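Local coordinates for DNA repair and telomere maintenance protein nbs1 (Schizosaccharomyces pombe, PDB 3HUF) that recognises phosphorylated partner proteins such as Ctp1 and, within the MRN complex, supports DNA double-strand break repair and telomere maintenance, at residues 42-48 with 75-79. Residues are numbered along the deposited sequence.
Sequences SISKRHA and TKFGT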
# COMPACT_ATOMS: atom_id res chain seq x y z
N SER A 42 -22.97 -12.09 27.95
CA SER A 42 -23.14 -10.71 28.41
C SER A 42 -23.22 -9.68 27.27
O SER A 42 -23.35 -8.48 27.51
CB SER A 42 -22.01 -10.33 29.38
OG SER A 42 -20.74 -10.40 28.71
N ILE A 43 -23.18 -10.17 26.04
CA ILE A 43 -23.32 -9.34 24.85
C ILE A 43 -24.81 -9.22 24.52
O ILE A 43 -25.50 -10.22 24.45
CB ILE A 43 -22.57 -9.97 23.66
CG1 ILE A 43 -21.10 -10.14 24.04
CG2 ILE A 43 -22.72 -9.11 22.36
CD1 ILE A 43 -20.24 -10.74 22.95
N SER A 44 -25.29 -7.99 24.35
CA SER A 44 -26.69 -7.76 23.98
C SER A 44 -26.96 -8.26 22.57
O SER A 44 -26.03 -8.36 21.76
CB SER A 44 -27.02 -6.28 24.03
OG SER A 44 -26.71 -5.76 25.30
N LYS A 45 -28.23 -8.56 22.30
CA LYS A 45 -28.68 -9.02 20.99
C LYS A 45 -28.19 -8.14 19.84
O LYS A 45 -27.63 -8.64 18.87
CB LYS A 45 -30.20 -9.12 20.95
CG LYS A 45 -30.76 -10.20 21.83
CD LYS A 45 -32.23 -10.40 21.55
CE LYS A 45 -32.97 -10.53 22.85
NZ LYS A 45 -32.89 -9.25 23.59
N ARG A 46 -28.44 -6.84 19.95
CA ARG A 46 -27.81 -5.84 19.10
C ARG A 46 -26.98 -4.98 20.06
O ARG A 46 -27.55 -4.28 20.90
CB ARG A 46 -28.86 -4.97 18.41
CG ARG A 46 -29.75 -5.68 17.41
CD ARG A 46 -30.84 -4.75 16.82
NE ARG A 46 -30.31 -3.59 16.10
CZ ARG A 46 -30.29 -2.34 16.57
NH1 ARG A 46 -30.78 -2.06 17.78
NH2 ARG A 46 -29.79 -1.35 15.82
N HIS A 47 -25.65 -5.05 19.97
CA HIS A 47 -24.80 -4.51 21.04
C HIS A 47 -24.07 -3.21 20.70
O HIS A 47 -24.12 -2.24 21.47
CB HIS A 47 -23.80 -5.56 21.54
CG HIS A 47 -23.12 -5.18 22.82
ND1 HIS A 47 -23.45 -5.73 24.04
CD2 HIS A 47 -22.14 -4.28 23.08
CE1 HIS A 47 -22.71 -5.19 24.99
NE2 HIS A 47 -21.90 -4.31 24.42
N ALA A 48 -23.38 -3.20 19.56
CA ALA A 48 -22.58 -2.07 19.13
C ALA A 48 -22.79 -1.77 17.65
O ALA A 48 -23.15 -2.65 16.86
CB ALA A 48 -21.08 -2.34 19.40
N THR A 75 -26.73 -0.66 25.93
CA THR A 75 -26.66 -2.07 26.33
C THR A 75 -26.68 -2.28 27.84
O THR A 75 -26.45 -1.35 28.62
CB THR A 75 -25.41 -2.80 25.76
OG1 THR A 75 -24.23 -2.29 26.40
CG2 THR A 75 -25.29 -2.61 24.26
N LYS A 76 -26.97 -3.52 28.23
CA LYS A 76 -26.92 -3.93 29.64
C LYS A 76 -25.55 -3.69 30.27
O LYS A 76 -25.45 -3.04 31.32
CB LYS A 76 -27.33 -5.40 29.79
CG LYS A 76 -27.64 -5.82 31.23
CD LYS A 76 -28.34 -7.17 31.27
CE LYS A 76 -29.00 -7.41 32.61
NZ LYS A 76 -29.87 -8.63 32.57
N PHE A 77 -24.49 -4.20 29.64
CA PHE A 77 -23.16 -4.19 30.27
C PHE A 77 -22.10 -3.25 29.67
O PHE A 77 -20.98 -3.22 30.16
CB PHE A 77 -22.62 -5.62 30.40
CG PHE A 77 -23.46 -6.50 31.28
CD1 PHE A 77 -24.08 -7.62 30.78
CD2 PHE A 77 -23.64 -6.18 32.63
CE1 PHE A 77 -24.87 -8.43 31.60
CE2 PHE A 77 -24.42 -6.98 33.46
CZ PHE A 77 -25.04 -8.12 32.94
N GLY A 78 -22.45 -2.49 28.63
CA GLY A 78 -21.55 -1.47 28.08
C GLY A 78 -20.55 -1.96 27.02
O GLY A 78 -20.49 -3.16 26.72
N THR A 79 -19.77 -1.03 26.47
CA THR A 79 -18.73 -1.31 25.46
C THR A 79 -17.47 -0.50 25.78
O THR A 79 -17.56 0.66 26.17
CB THR A 79 -19.20 -0.94 24.03
OG1 THR A 79 -20.42 -1.64 23.75
CG2 THR A 79 -18.15 -1.28 22.95
O HOH W 1 -24.80 -6.06 27.34
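Residues 42-48 and 75-79 lie in two loops that lead into strands 48-52 and 79-81, at the phosphopeptide-binding end of the FHA domain, a beta sandwich. Segment 42-48 carries the S-x-x-H signature of the family as S44 and H47. At its start, S42 O lies 3.5 Å from F77 CD1, at the edge of the phenyl ring. S42 O also accepts from a water at 2.8 Å. That water also bonds S44 OG at 2.8 Å and accepts from F77 N at 3.0 Å, so it fills the gap between the loops. S44 OG packs against T75 CB at 3.3 Å. It also hydrogen-bonds a modified, probably phosphorylated side chain of the bound Ctp1 peptide, a separate chain, as does K45 N. From the other loop, K76 NZ bonds the peptide backbone and F77 packs on it. Both loops therefore contribute to the binding surface.

H47 joins them beneath this surface. Its ND1 accepts from S44 N at 2.9 Å, which holds the turn that presents S44. Through its other ring nitrogen, H47 NE2 donates to G78 O at 2.9 Å. T75 CG2 sits over one face of the imidazole, 3.5 Å from the ring centroid, in a CH-pi contact. T75 OG1 accepts from G78 N at 2.9 Å, an ST motif, and also bonds D72. H47 and A48 form a classic beta bulge, both sharing backbone hydrogen bonds with V25.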